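Local coordinates for protein NADP-dependent 2-hydroxyacid dehydrogenase (Rhizobium etli, PDB 4XCV) that binds NADPH and probably catalyses the NADP-dependent interconversion of 2-oxoacids and 2-hydroxyacids, at residues 98-103 with 148-153; 104-109 with 231-236; 108-113 with 279-284. All blocks are in the same frame, centred on the assembly; numbering follows the deposited sequence.

Contact 1: 98-103 with 148-153; sequences SLTTRM and LGILGQ. With NDP (NADPH dihydro-nicotinamide-adenine-dinucleotide phosphate), chain B.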
loop_
_atom_site.group_PDB
_atom_site.type_symbol
_atom_site.label_atom_id
_atom_site.label_comp_id
_atom_site.label_asym_id
_atom_site.label_seq_id
_atom_site.Cartn_x
_atom_site.Cartn_y
_atom_site.Cartn_z
ATOM N N SER A 98 2.390 19.430 0.586
ATOM C CA SER A 98 1.647 18.333 -0.173
ATOM C C SER A 98 2.374 17.060 -0.607
ATOM O O SER A 98 1.742 16.125 -0.995
ATOM C CB SER A 98 1.034 18.942 -1.491
ATOM O OG SER A 98 0.528 20.261 -1.291
ATOM N N LEU A 99 3.716 17.033 -0.523
ATOM C CA LEU A 99 4.605 15.961 -0.815
ATOM C C LEU A 99 4.676 14.887 0.270
ATOM O O LEU A 99 5.031 13.702 0.032
ATOM C CB LEU A 99 5.987 16.541 -0.976
ATOM C CG LEU A 99 6.846 15.726 -1.880
ATOM C CD1 LEU A 99 6.110 15.557 -3.225
ATOM C CD2 LEU A 99 8.138 16.503 -2.023
ATOM N N THR A 100 4.515 15.301 1.519
ATOM C CA THR A 100 4.525 14.363 2.633
ATOM C C THR A 100 3.602 13.175 2.403
ATOM O O THR A 100 4.012 12.014 2.556
ATOM C CB THR A 100 4.124 15.077 3.910
ATOM O OG1 THR A 100 5.035 16.166 4.098
ATOM C CG2 THR A 100 4.135 14.175 5.082
ATOM N N THR A 101 2.360 13.420 1.967
ATOM C CA THR A 101 1.415 12.345 1.788
ATOM C C THR A 101 1.852 11.410 0.640
ATOM O O THR A 101 1.577 10.209 0.672
ATOM C CB THR A 101 -0.034 12.881 1.655
ATOM O OG1 THR A 101 -0.964 11.839 1.949
ATOM C CG2 THR A 101 -0.308 13.475 0.296
ATOM N N ARG A 102 2.523 11.946 -0.357
ATOM C CA ARG A 102 3.003 11.145 -1.477
ATOM C C ARG A 102 4.165 10.261 -1.051
ATOM O O ARG A 102 4.285 9.089 -1.454
ATOM C CB ARG A 102 3.360 12.008 -2.679
ATOM C CG ARG A 102 2.111 12.714 -3.245
ATOM C CD ARG A 102 2.319 13.383 -4.575
ATOM N NE ARG A 102 2.531 12.336 -5.519
ATOM C CZ ARG A 102 3.621 12.130 -6.230
ATOM N NH1 ARG A 102 4.614 13.061 -6.249
ATOM N NH2 ARG A 102 3.671 11.055 -6.959
ATOM N N MET A 103 5.044 10.750 -0.174
ATOM C CA MET A 103 6.121 9.896 0.354
ATOM C C MET A 103 5.499 8.780 1.134
ATOM O O MET A 103 5.922 7.616 1.022
ATOM C CB MET A 103 7.065 10.678 1.263
ATOM C CG MET A 103 8.162 9.786 1.817
ATOM S SD MET A 103 9.202 8.975 0.588
ATOM C CE MET A 103 10.352 10.295 0.300
ATOM N N LEU A 148 12.389 10.638 12.035
ATOM C CA LEU A 148 11.054 10.869 12.547
ATOM C C LEU A 148 10.748 12.340 12.418
ATOM O O LEU A 148 10.259 12.984 13.374
ATOM C CB LEU A 148 10.949 10.385 13.991
ATOM C CG LEU A 148 11.109 8.892 14.163
ATOM C CD1 LEU A 148 11.037 8.567 15.630
ATOM C CD2 LEU A 148 10.094 8.067 13.346
ATOM N N GLY A 149 11.024 12.902 11.249
ATOM C CA GLY A 149 10.738 14.315 10.967
ATOM C C GLY A 149 9.406 14.419 10.251
ATOM O O GLY A 149 8.468 13.637 10.517
ATOM N N ILE A 150 9.286 15.375 9.357
ATOM C CA ILE A 150 8.040 15.579 8.642
ATOM C C ILE A 150 7.634 14.292 7.912
ATOM O O ILE A 150 6.496 13.823 8.026
ATOM C CB ILE A 150 8.194 16.723 7.652
ATOM C CG1 ILE A 150 8.487 18.055 8.377
ATOM C CG2 ILE A 150 6.998 16.795 6.742
ATOM C CD1 ILE A 150 7.368 18.638 9.167
ATOM N N LEU A 151 8.587 13.660 7.215
ATOM C CA LEU A 151 8.263 12.482 6.440
ATOM C C LEU A 151 8.112 11.256 7.333
ATOM O O LEU A 151 7.129 10.536 7.220
ATOM C CB LEU A 151 9.310 12.252 5.348
ATOM C CG LEU A 151 9.431 13.355 4.349
ATOM C CD1 LEU A 151 10.502 13.011 3.309
ATOM C CD2 LEU A 151 8.107 13.724 3.680
ATOM N N GLY A 152 9.027 11.028 8.261
ATOM C CA GLY A 152 8.946 9.820 9.047
ATOM C C GLY A 152 7.738 9.773 9.928
ATOM O O GLY A 152 7.173 8.696 10.113
ATOM N N GLN A 153 7.320 10.883 10.503
ATOM C CA GLN A 153 6.149 10.804 11.367
ATOM C C GLN A 153 4.867 10.527 10.613
ATOM O O GLN A 153 3.962 9.894 11.151
ATOM C CB GLN A 153 6.033 12.037 12.237
ATOM C CG GLN A 153 7.134 12.118 13.273
ATOM C CD GLN A 153 7.013 13.368 14.119
ATOM O OE1 GLN A 153 7.971 14.156 14.269
ATOM N NE2 GLN A 153 5.861 13.539 14.700
HETATM P PA NDP B . 13.338 16.391 8.889
HETATM O O1A NDP B . 11.955 16.849 9.232
HETATM O O2A NDP B . 14.514 17.339 9.007
HETATM O O5B NDP B . 13.620 15.086 9.771
HETATM C C5B NDP B . 14.930 14.510 9.764
HETATM C C4B NDP B . 14.914 13.357 10.739
HETATM O O4B NDP B . 16.170 12.691 10.646
HETATM C C3B NDP B . 14.731 13.817 12.166
HETATM O O3B NDP B . 13.921 12.873 12.895
HETATM C C2B NDP B . 16.155 13.800 12.656
HETATM O O2B NDP B . 16.313 13.601 14.088
HETATM C C1B NDP B . 16.704 12.574 11.930
HETATM N N9A NDP B . 18.167 12.544 11.869
HETATM C C8A NDP B . 18.938 13.475 11.274
HETATM N N7A NDP B . 20.254 13.177 11.506
HETATM C C5A NDP B . 20.262 12.062 12.297
HETATM C C6A NDP B . 21.273 11.330 12.918
HETATM N N6A NDP B . 22.560 11.623 12.730
HETATM N N1A NDP B . 20.918 10.283 13.672
HETATM C C2A NDP B . 19.618 9.957 13.841
HETATM N N3A NDP B . 18.589 10.621 13.288
HETATM C C4A NDP B . 18.963 11.665 12.517
HETATM O O3 NDP B . 13.374 15.816 7.387
HETATM P PN NDP B . 12.175 15.237 6.487
HETATM O O1N NDP B . 11.501 14.172 7.286
HETATM O O2N NDP B . 11.326 16.308 5.991
HETATM O O5D NDP B . 12.981 14.663 5.259
HETATM C C5D NDP B . 14.015 13.687 5.452
HETATM C C4D NDP B . 14.853 13.663 4.167
HETATM O O4D NDP B . 14.111 13.071 3.110
HETATM C C3D NDP B . 15.237 15.009 3.617
HETATM O O3D NDP B . 16.407 15.531 4.271
HETATM C C2D NDP B . 15.465 14.746 2.137
HETATM O O2D NDP B . 16.872 14.498 1.904
HETATM C C1D NDP B . 14.731 13.462 1.877
HETATM N N1N NDP B . 13.658 13.528 0.881
HETATM C C2N NDP B . 13.624 12.641 -0.164
HETATM C C3N NDP B . 12.704 12.744 -1.151
HETATM C C7N NDP B . 12.618 11.802 -2.237
HETATM O O7N NDP B . 12.002 12.181 -3.262
HETATM N N7N NDP B . 13.120 10.582 -2.189
HETATM C C4N NDP B . 11.656 13.785 -1.078
HETATM C C5N NDP B . 11.773 14.639 0.090
HETATM C C6N NDP B . 12.718 14.553 1.000
HETATM P P2B NDP B . 15.652 14.661 15.121
HETATM O O1X NDP B . 16.226 14.302 16.453
HETATM O O2X NDP B . 16.073 16.034 14.627
HETATM O O3X NDP B . 14.190 14.517 15.008
#
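Leu151 divides its two methyls between protein and cofactor. Leu151 CD2 lies 3.8 Å from Thr100 CA and also touches the CB of Met103. Leu151 CD1 is 3.6 Å from NADPH C6N on the nicotinamide ring. With CG beside the backbone N (chi1 -61°), the branch stays next to the phosphate that the same residue's amide holds. The contact between the helices is otherwise modest. The Thr100 hydroxyl, OG1, presses on the CG2 methyl of Ile150 at 3.4 Å, and these two side chains cross at about a right angle. Segment 148-153 carries part of a GxGxxG-type turn, consistent with a Rossmann dinucleotide-binding domain. Gly149 is the N-cap, and the first amides of helix 150-162 face the diphosphate. Ile150 N donates a hydrogen bond to NADPH O1A at 3.1 Å, and Leu151 N one to NADPH O1N at 3.0 Å. Gly149 CA lies 3.2 Å from NADPH O5B. Shortening Leu151 to an alanine is likely to leave a gap between Thr100, Met103 and the nicotinamide, with the ring less firmly held on that side. Met103 bends at chi2 and chi3, which brings its CE to 3.7 Å from C3N of the NADPH.

Contact 2: 104-109 with 231-236; sequences SEWVVM and INAGRG. With NDP (NADPH dihydro-nicotinamide-adenine-dinucleotide phosphate), chain B.
This is a buried apolar contact in which Trp106, on helix 100-116, packs against Ile231 and Ala233, at the C-terminal end of strand 229-232 and in the loop just after it. The indole has its CG anti to the backbone N (chi1 -176°), which sends its six-membered ring toward the strand. CZ3 does most of the touching. Trp106 CZ3 lies 3.5 Å from Ile231 CG2 and 3.7 Å from Ala233 CB. Both methyls meet the ring obliquely. Trp106 CH2 comes near the backbone O of Asn232, at 4.0 Å. The Val107 CG2 methyl of the same helix sits at the edge of the indole, in its plane. The indole NE1 makes a weak hydrogen bond to Thr281. On the same helix, Glu105 forms a salt bridge with Arg116 of the second subunit. Beyond the strand the chain turns tightly. Asn232 OD1 accepts from Gly234 N at 3.0 Å in an Asx turn, a fairly straight bond (165°) whose donor stands above the carbonyl plane. Asn232 ND2 donates hydrogen bonds to Gln239 and, just past the turn, to Arg235 O. Ala233 O then accepts from the carboxamide N7N of NADPH at 2.9 Å. Gly234 O lies 3.5 Å from NADPH C2N. A strand end that hands its loop to the nicotinamide half of the cofactor is typical of the Rossmann dinucleotide-binding fold.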
loop_
_atom_site.group_PDB
_atom_site.type_symbol
_atom_site.label_atom_id
_atom_site.label_comp_id
_atom_site.label_asym_id
_atom_site.label_seq_id
_atom_site.Cartn_x
_atom_site.Cartn_y
_atom_site.Cartn_z
ATOM N N SER A 104 4.467 9.034 1.936
ATOM C CA SER A 104 3.824 7.975 2.697
ATOM C C SER A 104 3.144 6.959 1.789
ATOM O O SER A 104 3.189 5.738 2.099
ATOM C CB SER A 104 2.845 8.531 3.687
ATOM O OG SER A 104 3.543 9.251 4.679
ATOM N N GLU A 105 2.572 7.382 0.654
ATOM C CA GLU A 105 2.011 6.405 -0.298
ATOM C C GLU A 105 3.131 5.441 -0.711
ATOM O O GLU A 105 2.925 4.212 -0.761
ATOM C CB GLU A 105 1.510 7.092 -1.531
ATOM C CG GLU A 105 0.252 7.939 -1.387
ATOM C CD GLU A 105 0.040 8.914 -2.505
ATOM O OE1 GLU A 105 0.768 8.815 -3.537
ATOM O OE2 GLU A 105 -0.866 9.789 -2.446
ATOM N N TRP A 106 4.302 5.995 -1.057
ATOM C CA TRP A 106 5.411 5.166 -1.552
ATOM C C TRP A 106 5.897 4.225 -0.472
ATOM O O TRP A 106 6.093 3.022 -0.731
ATOM C CB TRP A 106 6.522 6.063 -2.086
ATOM C CG TRP A 106 7.684 5.348 -2.717
ATOM C CD1 TRP A 106 7.846 5.117 -4.036
ATOM C CD2 TRP A 106 8.851 4.818 -2.079
ATOM N NE1 TRP A 106 9.015 4.457 -4.272
ATOM C CE2 TRP A 106 9.649 4.261 -3.081
ATOM C CE3 TRP A 106 9.284 4.733 -0.762
ATOM C CZ2 TRP A 106 10.862 3.624 -2.802
ATOM C CZ3 TRP A 106 10.482 4.102 -0.472
ATOM C CH2 TRP A 106 11.260 3.584 -1.490
ATOM N N VAL A 107 6.094 4.741 0.740
ATOM C CA VAL A 107 6.611 3.901 1.810
ATOM C C VAL A 107 5.644 2.762 2.114
ATOM O O VAL A 107 6.065 1.617 2.271
ATOM C CB VAL A 107 6.865 4.741 3.083
ATOM C CG1 VAL A 107 7.136 3.868 4.310
ATOM C CG2 VAL A 107 8.011 5.721 2.877
ATOM N N VAL A 108 4.365 3.078 2.271
ATOM C CA VAL A 108 3.394 2.033 2.596
ATOM C C VAL A 108 3.326 1.010 1.461
ATOM O O VAL A 108 3.294 -0.203 1.705
ATOM C CB VAL A 108 2.017 2.635 2.900
ATOM C CG1 VAL A 108 0.920 1.580 2.902
ATOM C CG2 VAL A 108 2.089 3.392 4.208
ATOM N N MET A 109 3.324 1.473 0.192
ATOM C CA MET A 109 3.282 0.539 -0.930
ATOM C C MET A 109 4.479 -0.380 -0.917
ATOM O O MET A 109 4.314 -1.581 -1.102
ATOM C CB MET A 109 3.239 1.324 -2.254
ATOM C CG MET A 109 3.014 0.436 -3.468
ATOM S SD MET A 109 2.996 1.408 -4.987
ATOM C CE MET A 109 4.676 1.902 -5.030
ATOM N N ILE A 231 14.772 -0.374 2.917
ATOM C CA ILE A 231 14.069 0.598 2.121
ATOM C C ILE A 231 14.724 1.958 2.345
ATOM O O ILE A 231 14.942 2.330 3.507
ATOM C CB ILE A 231 12.579 0.626 2.470
ATOM C CG1 ILE A 231 11.963 -0.764 2.201
ATOM C CG2 ILE A 231 11.858 1.746 1.730
ATOM C CD1 ILE A 231 10.468 -0.835 2.475
ATOM N N ASN A 232 15.064 2.700 1.286
ATOM C CA ASN A 232 15.612 4.066 1.433
ATOM C C ASN A 232 14.976 4.997 0.441
ATOM O O ASN A 232 14.978 4.743 -0.760
ATOM C CB ASN A 232 17.130 4.061 1.214
ATOM C CG ASN A 232 17.769 5.390 1.580
ATOM O OD1 ASN A 232 17.182 6.206 2.298
ATOM N ND2 ASN A 232 18.992 5.591 1.113
ATOM N N ALA A 233 14.406 6.079 0.977
ATOM C CA ALA A 233 13.953 7.215 0.150
ATOM C C ALA A 233 14.440 8.528 0.700
ATOM O O ALA A 233 13.863 9.564 0.406
ATOM C CB ALA A 233 12.425 7.215 0.020
ATOM N N GLY A 234 15.527 8.512 1.473
ATOM C CA GLY A 234 16.121 9.740 1.988
ATOM C C GLY A 234 17.096 10.293 0.985
ATOM O O GLY A 234 16.693 11.030 0.073
ATOM N N ARG A 235 18.379 9.933 1.157
ATOM C CA ARG A 235 19.416 10.329 0.229
ATOM C C ARG A 235 20.265 9.126 -0.138
ATOM O O ARG A 235 20.603 8.291 0.697
ATOM C CB ARG A 235 20.282 11.435 0.859
ATOM C CG ARG A 235 19.548 12.760 1.094
ATOM C CD ARG A 235 19.286 13.555 -0.168
ATOM N NE ARG A 235 20.548 13.889 -0.807
ATOM C CZ ARG A 235 21.293 14.954 -0.536
ATOM N NH1 ARG A 235 20.906 15.882 0.337
ATOM N NH2 ARG A 235 22.445 15.099 -1.184
ATOM N N GLY A 236 20.636 9.066 -1.417
ATOM C CA GLY A 236 21.379 7.958 -1.937
ATOM C C GLY A 236 22.787 7.823 -1.344
ATOM O O GLY A 236 23.283 6.714 -1.133
HETATM P PA NDP B . 13.338 16.391 8.889
HETATM O O1A NDP B . 11.955 16.849 9.232
HETATM O O2A NDP B . 14.514 17.339 9.007
HETATM O O5B NDP B . 13.620 15.086 9.771
HETATM C C5B NDP B . 14.930 14.510 9.764
HETATM C C4B NDP B . 14.914 13.357 10.739
HETATM O O4B NDP B . 16.170 12.691 10.646
HETATM C C3B NDP B . 14.731 13.817 12.166
HETATM O O3B NDP B . 13.921 12.873 12.895
HETATM C C2B NDP B . 16.155 13.800 12.656
HETATM O O2B NDP B . 16.313 13.601 14.088
HETATM C C1B NDP B . 16.704 12.574 11.930
HETATM N N9A NDP B . 18.167 12.544 11.869
HETATM C C8A NDP B . 18.938 13.475 11.274
HETATM N N7A NDP B . 20.254 13.177 11.506
HETATM C C5A NDP B . 20.262 12.062 12.297
HETATM C C6A NDP B . 21.273 11.330 12.918
HETATM N N6A NDP B . 22.560 11.623 12.730
HETATM N N1A NDP B . 20.918 10.283 13.672
HETATM C C2A NDP B . 19.618 9.957 13.841
HETATM N N3A NDP B . 18.589 10.621 13.288
HETATM C C4A NDP B . 18.963 11.665 12.517
HETATM O O3 NDP B . 13.374 15.816 7.387
HETATM P PN NDP B . 12.175 15.237 6.487
HETATM O O1N NDP B . 11.501 14.172 7.286
HETATM O O2N NDP B . 11.326 16.308 5.991
HETATM O O5D NDP B . 12.981 14.663 5.259
HETATM C C5D NDP B . 14.015 13.687 5.452
HETATM C C4D NDP B . 14.853 13.663 4.167
HETATM O O4D NDP B . 14.111 13.071 3.110
HETATM C C3D NDP B . 15.237 15.009 3.617
HETATM O O3D NDP B . 16.407 15.531 4.271
HETATM C C2D NDP B . 15.465 14.746 2.137
HETATM O O2D NDP B . 16.872 14.498 1.904
HETATM C C1D NDP B . 14.731 13.462 1.877
HETATM N N1N NDP B . 13.658 13.528 0.881
HETATM C C2N NDP B . 13.624 12.641 -0.164
HETATM C C3N NDP B . 12.704 12.744 -1.151
HETATM C C7N NDP B . 12.618 11.802 -2.237
HETATM O O7N NDP B . 12.002 12.181 -3.262
HETATM N N7N NDP B . 13.120 10.582 -2.189
HETATM C C4N NDP B . 11.656 13.785 -1.078
HETATM C C5N NDP B . 11.773 14.639 0.090
HETATM C C6N NDP B . 12.718 14.553 1.000
HETATM P P2B NDP B . 15.652 14.661 15.121
HETATM O O1X NDP B . 16.226 14.302 16.453
HETATM O O2X NDP B . 16.073 16.034 14.627
HETATM O O3X NDP B . 14.190 14.517 15.008
#

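Contact 3: 108-113 with 279-284; sequences VMQCLM and FITPHD. With NDP (NADPH dihydro-nicotinamide-adenine-dinucleotide phosphate), chain B.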
loop_
_atom_site.group_PDB
_atom_site.type_symbol
_atom_site.label_atom_id
_atom_site.label_comp_id
_atom_site.label_asym_id
_atom_site.label_seq_id
_atom_site.Cartn_x
_atom_site.Cartn_y
_atom_site.Cartn_z
ATOM N N VAL A 108 4.365 3.078 2.271
ATOM C CA VAL A 108 3.394 2.033 2.596
ATOM C C VAL A 108 3.326 1.010 1.461
ATOM O O VAL A 108 3.294 -0.203 1.705
ATOM C CB VAL A 108 2.017 2.635 2.900
ATOM C CG1 VAL A 108 0.920 1.580 2.902
ATOM C CG2 VAL A 108 2.089 3.392 4.208
ATOM N N MET A 109 3.324 1.473 0.192
ATOM C CA MET A 109 3.282 0.539 -0.930
ATOM C C MET A 109 4.479 -0.380 -0.917
ATOM O O MET A 109 4.314 -1.581 -1.102
ATOM C CB MET A 109 3.239 1.324 -2.254
ATOM C CG MET A 109 3.014 0.436 -3.468
ATOM S SD MET A 109 2.996 1.408 -4.987
ATOM C CE MET A 109 4.676 1.902 -5.030
ATOM N N GLN A 110 5.672 0.156 -0.688
ATOM C CA GLN A 110 6.856 -0.687 -0.678
ATOM C C GLN A 110 6.817 -1.677 0.450
ATOM O O GLN A 110 7.124 -2.853 0.287
ATOM C CB GLN A 110 8.130 0.144 -0.586
ATOM C CG GLN A 110 8.332 1.080 -1.790
ATOM C CD GLN A 110 8.575 0.391 -3.107
ATOM O OE1 GLN A 110 8.955 -0.746 -3.219
ATOM N NE2 GLN A 110 8.242 1.138 -4.204
ATOM N N CYS A 111 6.427 -1.243 1.640
ATOM C CA CYS A 111 6.314 -2.187 2.763
ATOM C C CYS A 111 5.302 -3.270 2.499
ATOM O O CYS A 111 5.557 -4.438 2.820
ATOM C CB CYS A 111 5.966 -1.439 4.072
ATOM S SG CYS A 111 7.316 -0.413 4.719
ATOM N N LEU A 112 4.166 -2.908 1.903
ATOM C CA LEU A 112 3.171 -3.923 1.547
ATOM C C LEU A 112 3.676 -4.881 0.468
ATOM O O LEU A 112 3.445 -6.098 0.560
ATOM C CB LEU A 112 1.838 -3.283 1.153
ATOM C CG LEU A 112 1.081 -2.558 2.238
ATOM C CD1 LEU A 112 -0.079 -1.755 1.643
ATOM C CD2 LEU A 112 0.532 -3.534 3.276
ATOM N N MET A 113 4.389 -4.371 -0.533
ATOM C CA MET A 113 4.885 -5.249 -1.587
ATOM C C MET A 113 5.881 -6.256 -1.025
ATOM O O MET A 113 5.930 -7.413 -1.465
ATOM C CB MET A 113 5.485 -4.439 -2.753
ATOM C CG MET A 113 4.423 -3.750 -3.580
ATOM S SD MET A 113 4.984 -3.007 -5.112
ATOM C CE MET A 113 6.307 -1.963 -4.512
ATOM N N PHE A 279 13.209 -3.471 -5.661
ATOM C CA PHE A 279 12.351 -2.547 -6.367
ATOM C C PHE A 279 13.057 -1.222 -6.458
ATOM O O PHE A 279 13.538 -0.681 -5.465
ATOM C CB PHE A 279 11.018 -2.361 -5.614
ATOM C CG PHE A 279 10.205 -3.602 -5.494
ATOM C CD1 PHE A 279 10.426 -4.472 -4.465
ATOM C CD2 PHE A 279 9.185 -3.891 -6.379
ATOM C CE1 PHE A 279 9.669 -5.623 -4.348
ATOM C CE2 PHE A 279 8.390 -5.036 -6.240
ATOM C CZ PHE A 279 8.643 -5.897 -5.217
ATOM N N ILE A 280 13.134 -0.707 -7.697
ATOM C CA ILE A 280 13.802 0.581 -7.967
ATOM C C ILE A 280 12.770 1.544 -8.472
ATOM O O ILE A 280 12.023 1.259 -9.393
ATOM C CB ILE A 280 14.864 0.433 -9.036
ATOM C CG1 ILE A 280 16.078 -0.206 -8.399
ATOM C CG2 ILE A 280 15.223 1.778 -9.663
ATOM C CD1 ILE A 280 17.102 -0.603 -9.419
ATOM N N THR A 281 12.739 2.731 -7.874
ATOM C CA THR A 281 12.039 3.861 -8.475
ATOM C C THR A 281 13.073 4.947 -8.706
ATOM O O THR A 281 14.030 5.141 -7.920
ATOM C CB THR A 281 10.810 4.362 -7.677
ATOM O OG1 THR A 281 11.204 4.641 -6.336
ATOM C CG2 THR A 281 9.716 3.385 -7.665
ATOM N N PRO A 282 12.935 5.708 -9.809
ATOM C CA PRO A 282 14.018 6.599 -10.259
ATOM C C PRO A 282 13.892 7.981 -9.600
ATOM O O PRO A 282 13.737 8.993 -10.266
ATOM C CB PRO A 282 13.784 6.673 -11.787
ATOM C CG PRO A 282 12.265 6.578 -11.867
ATOM C CD PRO A 282 11.897 5.544 -10.851
ATOM N N HIS A 283 14.014 8.025 -8.280
ATOM C CA HIS A 283 13.867 9.264 -7.567
ATOM C C HIS A 283 12.597 9.994 -7.960
ATOM O O HIS A 283 12.616 11.177 -8.233
ATOM C CB HIS A 283 15.142 10.123 -7.683
ATOM C CG HIS A 283 15.316 11.088 -6.539
ATOM N ND1 HIS A 283 16.532 11.591 -6.136
ATOM C CD2 HIS A 283 14.402 11.616 -5.674
ATOM C CE1 HIS A 283 16.367 12.419 -5.123
ATOM N NE2 HIS A 283 15.072 12.460 -4.830
ATOM N N ASP A 284 11.477 9.241 -7.969
ATOM C CA ASP A 284 10.168 9.826 -8.262
ATOM C C ASP A 284 9.166 9.485 -7.154
ATOM O O ASP A 284 7.957 9.697 -7.355
ATOM C CB ASP A 284 9.683 9.476 -9.667
ATOM C CG ASP A 284 9.320 8.012 -9.870
ATOM O OD1 ASP A 284 9.400 7.240 -8.863
ATOM O OD2 ASP A 284 8.879 7.635 -10.996
HETATM P PA NDP B . 13.338 16.391 8.889
HETATM O O1A NDP B . 11.955 16.849 9.232
HETATM O O2A NDP B . 14.514 17.339 9.007
HETATM O O5B NDP B . 13.620 15.086 9.771
HETATM C C5B NDP B . 14.930 14.510 9.764
HETATM C C4B NDP B . 14.914 13.357 10.739
HETATM O O4B NDP B . 16.170 12.691 10.646
HETATM C C3B NDP B . 14.731 13.817 12.166
HETATM O O3B NDP B . 13.921 12.873 12.895
HETATM C C2B NDP B . 16.155 13.800 12.656
HETATM O O2B NDP B . 16.313 13.601 14.088
HETATM C C1B NDP B . 16.704 12.574 11.930
HETATM N N9A NDP B . 18.167 12.544 11.869
HETATM C C8A NDP B . 18.938 13.475 11.274
HETATM N N7A NDP B . 20.254 13.177 11.506
HETATM C C5A NDP B . 20.262 12.062 12.297
HETATM C C6A NDP B . 21.273 11.330 12.918
HETATM N N6A NDP B . 22.560 11.623 12.730
HETATM N N1A NDP B . 20.918 10.283 13.672
HETATM C C2A NDP B . 19.618 9.957 13.841
HETATM N N3A NDP B . 18.589 10.621 13.288
HETATM C C4A NDP B . 18.963 11.665 12.517
HETATM O O3 NDP B . 13.374 15.816 7.387
HETATM P PN NDP B . 12.175 15.237 6.487
HETATM O O1N NDP B . 11.501 14.172 7.286
HETATM O O2N NDP B . 11.326 16.308 5.991
HETATM O O5D NDP B . 12.981 14.663 5.259
HETATM C C5D NDP B . 14.015 13.687 5.452
HETATM C C4D NDP B . 14.853 13.663 4.167
HETATM O O4D NDP B . 14.111 13.071 3.110
HETATM C C3D NDP B . 15.237 15.009 3.617
HETATM O O3D NDP B . 16.407 15.531 4.271
HETATM C C2D NDP B . 15.465 14.746 2.137
HETATM O O2D NDP B . 16.872 14.498 1.904
HETATM C C1D NDP B . 14.731 13.462 1.877
HETATM N N1N NDP B . 13.658 13.528 0.881
HETATM C C2N NDP B . 13.624 12.641 -0.164
HETATM C C3N NDP B . 12.704 12.744 -1.151
HETATM C C7N NDP B . 12.618 11.802 -2.237
HETATM O O7N NDP B . 12.002 12.181 -3.262
HETATM N N7N NDP B . 13.120 10.582 -2.189
HETATM C C4N NDP B . 11.656 13.785 -1.078
HETATM C C5N NDP B . 11.773 14.639 0.090
HETATM C C6N NDP B . 12.718 14.553 1.000
HETATM P P2B NDP B . 15.652 14.661 15.121
HETATM O O1X NDP B . 16.226 14.302 16.453
HETATM O O2X NDP B . 16.073 16.034 14.627
HETATM O O3X NDP B . 14.190 14.517 15.008
#
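Phe279 meets helix 100-116 along most of its side chain. Phe279 CB is 3.5 Å from Gln110 OE1, Phe279 CG is 3.9 Å from the same oxygen, and Phe279 CD1 is also close to it. The amide and ring planes are 64° apart, and the oxygen stands oblique to the ring. Farther out, Phe279 CD2 lies 3.9 Å from Met113 CE, and Phe279 CE2 is 4.1 Å from Met113 SD. The Met113 methyl sits over one face of the ring, displaced toward the rim, as a CH-pi contact. Met113 SD is oblique to the ring, 4.8 Å from the centroid of the Phe279 ring, which makes this a Met-aromatic pair. The ring of His114 meets Phe279 edge-to-face. Gln110 bends at chi2 (-66°), which brings its amide to the strand although its CB bond does not point there. Its OE1 is held by a hydrogen bond from Ser257, so this buried oxygen also has a polar mate. Next along, Thr281 CG2 lies 4.4 Å from Gln110 NE2, while the Thr281 hydroxyl is hydrogen-bonded to Asp259. The chain then runs to His283, whose edge faces the carboxamide O7N of NADPH. Strand 278-280 is an outermost strand of its parallel sheet within the chain, beside strand 255-258. Helix 100-116 packs against it, Gln118 of helix 118-126 touches Phe279, and Gln125 of the second subunit is hydrogen-bonded to Ile280 N.

In the fold
Helix 100-116 is common to all three contacts. From the N terminus, its first turn comes first, in contact 1, and the chain returns at 148-153 after 44 residues, closing a loop onto helix 150-162. Contact 2 starts one segment later, closes at 231-236 and so crosses contact 1. Contact 3 shares Val108 and Met109 with contact 2, closes last, at 279-284, and crosses contact 1 too. Together they tie one helix to a neighbouring helix and to two strands of the seven-stranded parallel sheet. Contacts 1 and 2 touch where Met103 packs on Ala233, and contacts 2 and 3 where Ile231 packs on Cys111 and Gln110. All three border the NADPH and the second subunit.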